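Local coordinates for acyl-[acyl-carrier-protein]--UDP-N-acetylglucosamine O-acyltransferase (Acinetobacter baumannii, PDB 4E6U) that probably catalyses transfer of a 3-hydroxyacyl chain from acyl carrier protein to UDP-N-acetylglucosamine, the opening step of lipid A synthesis in the lipopolysaccharide pathway, at residues Val26-Tyr31 with Val38-Gly43; Val50-Phe55 with Ala68-Val73; Gly59-Ile64 with Gly89-Ile94; Gly114-Leu119 with Gly132-Phe137. All coordinates share one frame; numbering follows the deposited sequence. Where two conformers were deposited one is given.

Interaction 1. Residues Val26-Tyr31 with Val38-Gly43; sequences VQIGPY and VTIGAG
V26 and I40 meet across a corner of the left-handed parallel beta-helix, where one coil rests on the next and the two side chains cross at about a right angle. V26 touches with both methyls. V26 CG1, anti to the backbone N (chi1 167°), lies 3.9 Å from I40 CG2, while V26 CG2 turns to the backbone of the other segment and comes within 3.3 Å of G41 O and 3.8 Å of I40 O. CG1 of the valine meets hydrocarbon alone, whereas its CG2 touches I40 CG2 as well as the two carbonyl oxygens. A looser apolar contact follows further in, tip to tip, with I28 CD1 4.3 Å from I40 CD1. The backbones are nearest where V26 CA lies 5.0 Å from G43 CA, and G43 takes this turn with a positive phi of 81°.

The second shell is made of ladder bonds to other coils. Q27 pairs through its backbone with T44 and L46, and I28 does so with L9 and H11, so strand 27-28, which follows V26, is bonded from two sides. Beyond it, Y31 reaches the trimer axis region, its ring set edge-to-face against Y31 of both neighbouring subunits.

No hydrogen bond joins 26-31 to 38-43. The two segments belong to different faces of the prism, and what joins them is a modest van der Waals contact, which implies that directional bonding is left to the strands stacked within each face.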
loop_
_atom_site.group_PDB
_atom_site.type_symbol
_atom_site.label_atom_id
_atom_site.label_comp_id
_atom_site.label_asym_id
_atom_site.label_seq_id
_atom_site.Cartn_x
_atom_site.Cartn_y
_atom_site.Cartn_z
ATOM N N VAL A 26 -28.079 7.495 13.415
ATOM C CA VAL A 26 -26.792 6.832 13.155
ATOM C C VAL A 26 -27.043 5.397 12.724
ATOM O O VAL A 26 -27.874 4.698 13.309
ATOM C CB VAL A 26 -25.898 6.897 14.387
ATOM C CG1 VAL A 26 -24.679 5.949 14.251
ATOM C CG2 VAL A 26 -25.410 8.337 14.581
ATOM N N GLN A 27 -26.321 4.974 11.698
ATOM C CA GLN A 27 -26.364 3.598 11.213
ATOM C C GLN A 27 -25.053 2.934 11.555
ATOM O O GLN A 27 -23.990 3.521 11.351
ATOM C CB GLN A 27 -26.574 3.556 9.716
ATOM C CG GLN A 27 -27.915 4.096 9.272
ATOM C CD GLN A 27 -27.953 4.257 7.768
ATOM O OE1 GLN A 27 -27.760 5.359 7.235
ATOM N NE2 GLN A 27 -28.121 3.154 7.075
ATOM N N ILE A 28 -25.136 1.717 12.067
ATOM C CA ILE A 28 -23.957 0.925 12.392
ATOM C C ILE A 28 -24.239 -0.484 11.917
ATOM O O ILE A 28 -25.205 -1.098 12.364
ATOM C CB ILE A 28 -23.638 0.939 13.906
ATOM C CG1 ILE A 28 -23.383 2.369 14.405
ATOM C CG2 ILE A 28 -22.440 0.010 14.238
ATOM C CD1 ILE A 28 -23.167 2.510 15.909
ATOM N N GLY A 29 -23.400 -0.996 11.024
ATOM C CA GLY A 29 -23.644 -2.310 10.453
ATOM C C GLY A 29 -23.156 -3.477 11.291
ATOM O O GLY A 29 -22.618 -3.317 12.394
ATOM N N PRO A 30 -23.337 -4.687 10.754
ATOM C CA PRO A 30 -22.964 -5.868 11.501
ATOM C C PRO A 30 -21.483 -5.925 11.883
ATOM O O PRO A 30 -20.616 -5.475 11.124
ATOM C CB PRO A 30 -23.269 -7.018 10.534
ATOM C CG PRO A 30 -24.229 -6.482 9.542
ATOM C CD PRO A 30 -24.001 -4.997 9.476
ATOM N N TYR A 31 -21.218 -6.445 13.074
ATOM C CA TYR A 31 -19.868 -6.790 13.500
ATOM C C TYR A 31 -18.965 -5.585 13.665
ATOM O O TYR A 31 -17.760 -5.713 13.575
ATOM C CB TYR A 31 -19.254 -7.879 12.573
ATOM C CG TYR A 31 -20.170 -9.067 12.381
ATOM C CD1 TYR A 31 -20.584 -9.499 11.113
ATOM C CD2 TYR A 31 -20.660 -9.747 13.486
ATOM C CE1 TYR A 31 -21.440 -10.609 10.981
ATOM C CE2 TYR A 31 -21.522 -10.820 13.364
ATOM C CZ TYR A 31 -21.914 -11.237 12.119
ATOM O OH TYR A 31 -22.772 -12.322 12.073
ATOM N N VAL A 38 -16.373 7.026 22.778
ATOM C CA VAL A 38 -16.678 7.373 21.403
ATOM C C VAL A 38 -18.003 8.109 21.310
ATOM O O VAL A 38 -18.986 7.721 21.962
ATOM C CB VAL A 38 -16.688 6.114 20.499
ATOM C CG1 VAL A 38 -17.142 6.435 19.076
ATOM C CG2 VAL A 38 -15.295 5.480 20.500
ATOM N N THR A 39 -18.036 9.166 20.515
ATOM C CA THR A 39 -19.272 9.877 20.219
ATOM C C THR A 39 -19.462 9.868 18.729
ATOM O O THR A 39 -18.511 10.157 17.995
ATOM C CB THR A 39 -19.272 11.308 20.804
ATOM O OG1 THR A 39 -18.313 12.125 20.141
ATOM C CG2 THR A 39 -18.967 11.280 22.270
ATOM N N ILE A 40 -20.665 9.530 18.270
ATOM C CA ILE A 40 -20.969 9.475 16.840
ATOM C C ILE A 40 -22.128 10.407 16.538
ATOM O O ILE A 40 -23.236 10.230 17.057
ATOM C CB ILE A 40 -21.283 8.057 16.352
ATOM C CG1 ILE A 40 -20.144 7.112 16.753
ATOM C CG2 ILE A 40 -21.496 8.061 14.835
ATOM C CD1 ILE A 40 -20.344 5.698 16.267
ATOM N N GLY A 41 -21.848 11.390 15.692
ATOM C CA GLY A 41 -22.799 12.435 15.358
ATOM C C GLY A 41 -23.873 12.039 14.370
ATOM O O GLY A 41 -23.786 11.038 13.646
ATOM N N ALA A 42 -24.902 12.874 14.317
ATOM C CA ALA A 42 -26.122 12.558 13.620
ATOM C C ALA A 42 -25.896 12.267 12.158
ATOM O O ALA A 42 -25.128 12.953 11.480
ATOM C CB ALA A 42 -27.113 13.727 13.776
ATOM N N GLY A 43 -26.574 11.238 11.670
ATOM C CA GLY A 43 -26.544 10.918 10.258
ATOM C C GLY A 43 -25.324 10.132 9.784
ATOM O O GLY A 43 -25.227 9.804 8.611
#

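Interaction 2. Residues Val50-Phe55 with Ala68-Val73; sequences VVVGGF and ASVGEV
V52 pairs with V70 of the next coil in a parallel bridge, and its side chain shows how closely parallel beta-helix rungs are layered. V52 CB stands 3.9 Å from V70 O. V52 CG1, anti to the backbone N (chi1 -172°), comes closer to V70 O, at 3.6 Å, whereas V52 CG2, beside the backbone N, looks across to V70 CB at 4.4 Å. The valine therefore lies mainly on a peptide carbonyl and only loosely on its counterpart's hydrocarbon.

That carbonyl is doubly engaged: V70 O accepts the N-H of G53 at 2.9 Å and is also approached by V52 CA at 3.1 Å in a C-H...O contact. The parallel ladder before it is straighter, with V51 N donating to A68 O and V70 N donating to V51 O at 2.8 Å, the latter at 166°. After it the pairing frays as the chain turns at G71. With no side chain in the way, G53 CA settles 3.4 Å from G71 O, and the bond from G54 N to that oxygen is weak; R102 supplies a further hydrogen bond to it.

V51 and S69 share the other face, which looks to the third subunit; there S69 OG bonds to E96 and Q66 of that neighbouring chain. Strand 51-52 sits between 33-34 and 69-70 in its sheet, strand 99-101 follows beyond, and V70 leans inward on I64, L86 and I88 of the two other faces.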
loop_
_atom_site.group_PDB
_atom_site.type_symbol
_atom_site.label_atom_id
_atom_site.label_comp_id
_atom_site.label_asym_id
_atom_site.label_seq_id
_atom_site.Cartn_x
_atom_site.Cartn_y
_atom_site.Cartn_z
ATOM N N VAL A 50 -16.532 -2.223 11.000
ATOM C CA VAL A 50 -15.770 -1.031 11.367
ATOM C C VAL A 50 -15.368 -1.132 12.818
ATOM O O VAL A 50 -16.206 -1.461 13.668
ATOM C CB VAL A 50 -16.586 0.268 11.130
ATOM C CG1 VAL A 50 -15.794 1.499 11.601
ATOM C CG2 VAL A 50 -16.962 0.392 9.641
ATOM N N VAL A 51 -14.114 -0.815 13.111
ATOM C CA VAL A 51 -13.654 -0.707 14.501
ATOM C C VAL A 51 -13.370 0.755 14.816
ATOM O O VAL A 51 -12.564 1.396 14.130
ATOM C CB VAL A 51 -12.393 -1.567 14.770
ATOM C CG1 VAL A 51 -11.820 -1.262 16.179
ATOM C CG2 VAL A 51 -12.704 -3.059 14.587
ATOM N N VAL A 52 -14.065 1.305 15.808
ATOM C CA VAL A 52 -13.701 2.590 16.383
ATOM C C VAL A 52 -13.084 2.276 17.740
ATOM O O VAL A 52 -13.777 1.891 18.682
ATOM C CB VAL A 52 -14.890 3.556 16.504
ATOM C CG1 VAL A 52 -14.379 4.913 16.924
ATOM C CG2 VAL A 52 -15.681 3.648 15.206
ATOM N N GLY A 53 -11.762 2.414 17.830
ATOM C CA GLY A 53 -11.032 1.885 18.992
ATOM C C GLY A 53 -11.467 2.501 20.316
ATOM O O GLY A 53 -11.725 1.790 21.292
ATOM N N GLY A 54 -11.533 3.828 20.344
ATOM C CA GLY A 54 -11.907 4.521 21.568
ATOM C C GLY A 54 -11.545 5.969 21.432
ATOM O O GLY A 54 -10.853 6.360 20.486
ATOM N N PHE A 55 -12.038 6.790 22.363
ATOM C CA PHE A 55 -11.549 8.173 22.489
ATOM C C PHE A 55 -11.582 8.919 21.157
ATOM O O PHE A 55 -10.603 9.540 20.740
ATOM C CB PHE A 55 -10.154 8.182 23.145
ATOM C CG PHE A 55 -10.144 7.539 24.482
ATOM C CD1 PHE A 55 -10.362 8.312 25.623
ATOM C CD2 PHE A 55 -9.991 6.165 24.616
ATOM C CE1 PHE A 55 -10.399 7.717 26.881
ATOM C CE2 PHE A 55 -10.018 5.566 25.876
ATOM C CZ PHE A 55 -10.228 6.346 27.001
ATOM N N ALA A 68 -12.243 -0.428 8.093
ATOM C CA ALA A 68 -11.550 0.753 8.584
ATOM C C ALA A 68 -11.284 0.630 10.075
ATOM O O ALA A 68 -12.138 0.183 10.857
ATOM C CB ALA A 68 -12.368 1.976 8.287
ATOM N N SER A 69 -10.083 1.051 10.465
ATOM C CA SER A 69 -9.662 1.107 11.859
ATOM C C SER A 69 -9.582 2.576 12.249
ATOM O O SER A 69 -8.691 3.307 11.795
ATOM C CB SER A 69 -8.300 0.440 12.006
ATOM O OG SER A 69 -7.831 0.544 13.335
ATOM N N VAL A 70 -10.543 3.001 13.040
ATOM C CA VAL A 70 -10.750 4.429 13.294
ATOM C C VAL A 70 -10.503 4.720 14.755
ATOM O O VAL A 70 -11.151 4.133 15.626
ATOM C CB VAL A 70 -12.191 4.838 12.895
ATOM C CG1 VAL A 70 -12.451 6.325 13.181
ATOM C CG2 VAL A 70 -12.403 4.589 11.421
ATOM N N GLY A 71 -9.579 5.628 15.045
ATOM C CA GLY A 71 -9.343 5.999 16.456
ATOM C C GLY A 71 -8.693 4.887 17.245
ATOM O O GLY A 71 -9.104 4.564 18.364
ATOM N N GLU A 72 -7.681 4.279 16.639
ATOM C CA GLU A 72 -6.870 3.292 17.323
ATOM C C GLU A 72 -5.628 3.968 17.896
ATOM O O GLU A 72 -5.243 5.044 17.424
ATOM C CB GLU A 72 -6.494 2.163 16.341
ATOM C CG GLU A 72 -5.813 0.944 16.995
ATOM C CD GLU A 72 -6.584 0.450 18.227
ATOM O OE1 GLU A 72 -7.554 -0.312 18.047
ATOM O OE2 GLU A 72 -6.258 0.845 19.379
ATOM N N VAL A 73 -5.017 3.344 18.899
ATOM C CA VAL A 73 -3.797 3.875 19.499
ATOM C C VAL A 73 -2.727 4.020 18.424
ATOM O O VAL A 73 -2.643 3.245 17.460
ATOM C CB VAL A 73 -3.286 2.975 20.655
ATOM C CG1 VAL A 73 -4.256 2.997 21.833
ATOM C CG2 VAL A 73 -2.984 1.545 20.188
#

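Interaction 3. Residues Gly59-Ile64 with Gly89-Ile94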
loop_
_atom_site.group_PDB
_atom_site.type_symbol
_atom_site.label_atom_id
_atom_site.label_comp_id
_atom_site.label_asym_id
_atom_site.label_seq_id
_atom_site.Cartn_x
_atom_site.Cartn_y
_atom_site.Cartn_z
ATOM N N GLY A 59 -18.218 13.530 13.817
ATOM C CA GLY A 59 -19.299 14.478 13.531
ATOM C C GLY A 59 -20.453 13.901 12.741
ATOM O O GLY A 59 -20.746 12.706 12.811
ATOM N N GLN A 60 -21.111 14.762 11.982
ATOM C CA GLN A 60 -22.369 14.414 11.354
ATOM C C GLN A 60 -22.171 13.989 9.923
ATOM O O GLN A 60 -21.268 14.474 9.235
ATOM C CB GLN A 60 -23.302 15.632 11.369
ATOM C CG GLN A 60 -23.675 16.087 12.784
ATOM C CD GLN A 60 -24.705 17.213 12.823
ATOM O OE1 GLN A 60 -25.320 17.454 13.862
ATOM N NE2 GLN A 60 -24.894 17.900 11.709
ATOM N N ASN A 61 -23.024 13.070 9.472
ATOM C CA ASN A 61 -23.091 12.699 8.061
ATOM C C ASN A 61 -21.801 12.143 7.454
ATOM O O ASN A 61 -21.556 12.290 6.253
ATOM C CB ASN A 61 -23.659 13.854 7.210
ATOM C CG ASN A 61 -25.054 14.247 7.650
ATOM O OD1 ASN A 61 -25.923 13.399 7.797
ATOM N ND2 ASN A 61 -25.259 15.531 7.885
ATOM N N ASN A 62 -21.010 11.465 8.291
ATOM C CA ASN A 62 -19.844 10.724 7.808
ATOM C C ASN A 62 -20.270 9.368 7.300
ATOM O O ASN A 62 -21.332 8.866 7.665
ATOM C CB ASN A 62 -18.850 10.580 8.955
ATOM C CG ASN A 62 -18.276 11.922 9.368
ATOM O OD1 ASN A 62 -17.484 12.509 8.633
ATOM N ND2 ASN A 62 -18.673 12.423 10.521
ATOM N N GLU A 63 -19.431 8.770 6.480
ATOM C CA GLU A 63 -19.646 7.407 6.060
ATOM C C GLU A 63 -18.320 6.695 6.147
ATOM O O GLU A 63 -17.317 7.130 5.540
ATOM C CB GLU A 63 -20.224 7.355 4.656
ATOM C CG GLU A 63 -20.638 5.947 4.238
ATOM C CD GLU A 63 -21.377 5.883 2.909
ATOM O OE1 GLU A 63 -21.821 4.770 2.537
ATOM O OE2 GLU A 63 -21.496 6.926 2.204
ATOM N N ILE A 64 -18.338 5.581 6.872
ATOM C CA ILE A 64 -17.126 4.792 7.148
ATOM C C ILE A 64 -17.370 3.359 6.693
ATOM O O ILE A 64 -18.331 2.719 7.146
ATOM C CB ILE A 64 -16.758 4.810 8.639
ATOM C CG1 ILE A 64 -16.688 6.259 9.165
ATOM C CG2 ILE A 64 -15.431 4.070 8.865
ATOM C CD1 ILE A 64 -16.313 6.409 10.647
ATOM N N GLY A 89 -14.559 15.552 11.692
ATOM C CA GLY A 89 -15.660 16.514 11.485
ATOM C C GLY A 89 -16.849 15.895 10.781
ATOM O O GLY A 89 -17.306 14.797 11.152
ATOM N N ASN A 90 -17.373 16.598 9.786
ATOM C CA ASN A 90 -18.631 16.231 9.161
ATOM C C ASN A 90 -18.456 15.869 7.705
ATOM O O ASN A 90 -17.553 16.370 7.041
ATOM C CB ASN A 90 -19.593 17.422 9.225
ATOM C CG ASN A 90 -19.708 17.991 10.603
ATOM O OD1 ASN A 90 -19.917 17.282 11.574
ATOM N ND2 ASN A 90 -19.574 19.319 10.695
ATOM N N ASN A 91 -19.335 15.014 7.191
ATOM C CA ASN A 91 -19.431 14.779 5.761
ATOM C C ASN A 91 -18.167 14.210 5.119
ATOM O O ASN A 91 -17.865 14.483 3.959
ATOM C CB ASN A 91 -19.890 16.047 5.008
ATOM C CG ASN A 91 -21.292 16.487 5.393
ATOM O OD1 ASN A 91 -21.481 17.198 6.376
ATOM N ND2 ASN A 91 -22.263 16.079 4.620
ATOM N N ASN A 92 -17.453 13.395 5.887
ATOM C CA ASN A 92 -16.276 12.705 5.372
ATOM C C ASN A 92 -16.636 11.342 4.851
ATOM O O ASN A 92 -17.607 10.735 5.307
ATOM C CB ASN A 92 -15.234 12.554 6.465
ATOM C CG ASN A 92 -14.743 13.903 6.968
ATOM O OD1 ASN A 92 -14.026 14.626 6.251
ATOM N ND2 ASN A 92 -15.104 14.255 8.190
ATOM N N LEU A 93 -15.834 10.876 3.912
ATOM C CA LEU A 93 -15.934 9.522 3.368
ATOM C C LEU A 93 -14.639 8.820 3.714
ATOM O O LEU A 93 -13.568 9.261 3.289
ATOM C CB LEU A 93 -16.098 9.569 1.859
ATOM C CG LEU A 93 -17.411 10.177 1.355
ATOM C CD1 LEU A 93 -17.355 10.434 -0.141
ATOM C CD2 LEU A 93 -18.620 9.308 1.696
ATOM N N ILE A 94 -14.735 7.762 4.512
ATOM C CA ILE A 94 -13.573 6.984 4.940
ATOM C C ILE A 94 -13.750 5.576 4.386
ATOM O O ILE A 94 -14.613 4.819 4.841
ATOM C CB ILE A 94 -13.437 7.010 6.476
ATOM C CG1 ILE A 94 -13.210 8.460 6.962
ATOM C CG2 ILE A 94 -12.296 6.099 6.935
ATOM C CD1 ILE A 94 -13.335 8.674 8.456
HETATM O O HOH W 1 -20.255 11.285 4.056
HETATM O O HOH W 2 -23.546 17.597 7.771
#
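I94, E63 and N62 bury the most surface where 59-64 stacks on 89-94, a turn between coils of the parallel beta-helix, and each joins the coils differently. I94 and I64 lie side by side on the interior face, with I94 CD1 4.2 Å from I64 CG1. On the outer face E63, its CG anti to the backbone N (chi1 -173°), runs obliquely past L93, with L93 CD2 3.9 Å from E63 CB; the far end of the glutamate is held by H47.

N62 does the polar work at the turn. N62 ND2 donates to G89 O at 2.8 Å, an in-plane bond for both groups, while N62 OD1 is gripped by two donors of one residue, N92 N at 2.9 Å and N92 ND2 at 3.0 Å. The two amides, only 6° from coplanar, occupy equivalent positions as an asparagine ladder, and bonds at both polar atoms fix the rotation of the buried N62 carboxamide. N92 ND2 also bonds to G114 O, and N92 OD1 accepts from N117 N. Q60 N donates to N90 OD1 in a nearly straight bond (2.8 Å, 176°), and a water donating to N61 O and N92 O bridges the coils.

In the strands that follow, E63 N bonds to N92 O and I94 N to E63 O. Strand 63-64 lies between 45-46 and 93-94; N62 and I94 also rest against I88 of strand 85-88 on the adjoining face.

Interaction 4. Residues Gly114-Leu119 with Gly132-Phe137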
loop_
_atom_site.group_PDB
_atom_site.type_symbol
_atom_site.label_atom_id
_atom_site.label_comp_id
_atom_site.label_asym_id
_atom_site.label_seq_id
_atom_site.Cartn_x
_atom_site.Cartn_y
_atom_site.Cartn_z
ATOM N N GLY A 114 -10.917 17.420 9.486
ATOM C CA GLY A 114 -12.050 18.310 9.325
ATOM C C GLY A 114 -13.230 17.673 8.634
ATOM O O GLY A 114 -13.665 16.570 9.023
ATOM N N SER A 115 -13.748 18.361 7.624
ATOM C CA SER A 115 -15.006 18.004 6.979
ATOM C C SER A 115 -14.889 17.895 5.468
ATOM O O SER A 115 -14.003 18.514 4.863
ATOM C CB SER A 115 -16.087 19.044 7.324
ATOM O OG SER A 115 -16.301 19.090 8.723
ATOM N N HIS A 116 -15.778 17.115 4.854
ATOM C CA HIS A 116 -15.861 16.996 3.405
ATOM C C HIS A 116 -14.607 16.396 2.772
ATOM O O HIS A 116 -14.291 16.683 1.619
ATOM C CB HIS A 116 -16.213 18.352 2.755
ATOM C CG HIS A 116 -17.539 18.888 3.188
ATOM N ND1 HIS A 116 -18.728 18.429 2.665
ATOM C CD2 HIS A 116 -17.863 19.834 4.099
ATOM C CE1 HIS A 116 -19.732 19.072 3.237
ATOM N NE2 HIS A 116 -19.234 19.923 4.115
ATOM N N ASN A 117 -13.919 15.547 3.532
ATOM C CA ASN A 117 -12.741 14.852 3.011
ATOM C C ASN A 117 -13.122 13.515 2.409
ATOM O O ASN A 117 -14.081 12.887 2.859
ATOM C CB ASN A 117 -11.747 14.663 4.141
ATOM C CG ASN A 117 -11.244 15.982 4.685
ATOM O OD1 ASN A 117 -10.538 16.713 3.978
ATOM N ND2 ASN A 117 -11.554 16.292 5.927
ATOM N N LEU A 118 -12.342 13.083 1.432
ATOM C CA LEU A 118 -12.441 11.726 0.883
ATOM C C LEU A 118 -11.127 11.028 1.160
ATOM O O LEU A 118 -10.069 11.452 0.659
ATOM C CB LEU A 118 -12.721 11.773 -0.613
ATOM C CG LEU A 118 -12.576 10.451 -1.374
ATOM C CD1 LEU A 118 -13.467 9.332 -0.788
ATOM C CD2 LEU A 118 -12.866 10.613 -2.869
ATOM N N LEU A 119 -11.187 9.993 1.997
ATOM C CA LEU A 119 -10.043 9.134 2.298
ATOM C C LEU A 119 -10.289 7.833 1.567
ATOM O O LEU A 119 -11.120 7.029 1.995
ATOM C CB LEU A 119 -9.878 8.921 3.808
ATOM C CG LEU A 119 -9.253 10.061 4.623
ATOM C CD1 LEU A 119 -10.168 11.277 4.636
ATOM C CD2 LEU A 119 -8.966 9.618 6.045
ATOM N N GLY A 132 -7.425 19.504 7.266
ATOM C CA GLY A 132 -8.523 20.458 7.104
ATOM C C GLY A 132 -9.723 19.879 6.375
ATOM O O GLY A 132 -10.157 18.747 6.664
ATOM N N ASP A 133 -10.261 20.643 5.429
ATOM C CA ASP A 133 -11.520 20.320 4.768
ATOM C C ASP A 133 -11.330 20.118 3.281
ATOM O O ASP A 133 -10.403 20.685 2.683
ATOM C CB ASP A 133 -12.504 21.490 4.918
ATOM C CG ASP A 133 -12.828 21.813 6.350
ATOM O OD1 ASP A 133 -12.684 20.970 7.260
ATOM O OD2 ASP A 133 -13.261 22.974 6.588
ATOM N N HIS A 134 -12.224 19.350 2.651
ATOM C CA HIS A 134 -12.293 19.226 1.188
ATOM C C HIS A 134 -11.047 18.626 0.548
ATOM O O HIS A 134 -10.724 18.918 -0.613
ATOM C CB HIS A 134 -12.648 20.578 0.504
ATOM C CG HIS A 134 -13.970 21.140 0.928
ATOM N ND1 HIS A 134 -15.173 20.664 0.449
ATOM C CD2 HIS A 134 -14.276 22.149 1.779
ATOM C CE1 HIS A 134 -16.163 21.348 1.000
ATOM N NE2 HIS A 134 -15.644 22.254 1.807
ATOM N N ASN A 135 -10.363 17.764 1.289
ATOM C CA ASN A 135 -9.178 17.106 0.767
ATOM C C ASN A 135 -9.499 15.748 0.165
ATOM O O ASN A 135 -10.512 15.139 0.521
ATOM C CB ASN A 135 -8.162 16.934 1.876
ATOM C CG ASN A 135 -7.766 18.256 2.495
ATOM O OD1 ASN A 135 -7.180 19.110 1.813
ATOM N ND2 ASN A 135 -8.071 18.442 3.769
ATOM N N ILE A 136 -8.638 15.281 -0.721
ATOM C CA ILE A 136 -8.791 13.959 -1.329
ATOM C C ILE A 136 -7.480 13.236 -1.164
ATOM O O ILE A 136 -6.437 13.709 -1.626
ATOM C CB ILE A 136 -9.138 14.032 -2.827
ATOM C CG1 ILE A 136 -10.486 14.730 -3.045
ATOM C CG2 ILE A 136 -9.103 12.611 -3.445
ATOM C CD1 ILE A 136 -10.808 15.031 -4.506
ATOM N N PHE A 137 -7.521 12.085 -0.500
ATOM C CA PHE A 137 -6.375 11.190 -0.372
ATOM C C PHE A 137 -6.680 9.969 -1.212
ATOM O O PHE A 137 -7.624 9.231 -0.912
ATOM C CB PHE A 137 -6.173 10.778 1.079
ATOM C CG PHE A 137 -6.002 11.932 2.020
ATOM C CD1 PHE A 137 -4.729 12.414 2.319
ATOM C CD2 PHE A 137 -7.109 12.558 2.573
ATOM C CE1 PHE A 137 -4.566 13.476 3.182
ATOM C CE2 PHE A 137 -6.965 13.609 3.446
ATOM C CZ PHE A 137 -5.683 14.080 3.755
HETATM O O HOH W 3 -14.631 20.850 9.987
HETATM O O HOH W 4 -13.050 15.848 -0.844
#
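H116 and H134 adopt almost the same torsions, CG anti to the carbonyl carbon in each (chi1 -61° and -60°), and their imidazoles consequently project the same way from successive turns. The planes are nearly parallel but slid apart, with centroids 4.8 Å apart, so the rings barely overlap. What covers H134 is instead the CB of H116, over one face at 3.7 Å from the ring centroid, a CH-pi contact. The histidine row goes on through H152.

Deeper in the turn, N117 ND2 donates to G132 O at 2.9 Å, in the plane of both groups. N117 OD1 receives N135 N, also at 2.9 Å, and a weak bond from N135 ND2. N135 OD1 accepts from the backbone N of V153, so the bonding continues although the asparagine row does not. D133 OD1 takes the N-H of S115 at 2.8 Å from above the carboxylate plane, and S115 OG has its own partner in N90 N. A water donates to both H116 O and N135 O.

L119 lies alongside F137, with L119 CG 3.9 Å from F137 CD2. L118 and I136 pack on Q75 and L77 of the second subunit.

Chemically, L119 and F137 face the interior, L118 and I136 the neighbouring subunit; the buried carboxamides are satisfied largely by backbone groups of adjacent coils, and the histidines stand on the exposed side of the turn, where their closeness would probably disfavour both being protonated together.

How the interactions relate
The four contacts climb one left-handed parallel beta-helix. Interactions 3 and 4 share the sheet holding strands 63-64, 93-94, 118-119 and 136-137, which interaction 1 reaches through 27-28; interaction 2 lies on another face, where V38 of interaction 1 packs on V52 and G54. Centres of 1 and 3, and of 3 and 4, are 10 Å apart; interactions 1 and 4, 20 Å apart, do not touch. Interactions 2 and 3 alternate along the chain, in the order 50-55, 59-64, 68-73, 89-94, and V50 and V70 pack on I64. Probable hydrogen bonds carry the stack onward, N61 N with A42 O and L119 N with L93 O. Repetition thus builds one continuous prism, whose faces meet other subunits in the trimer.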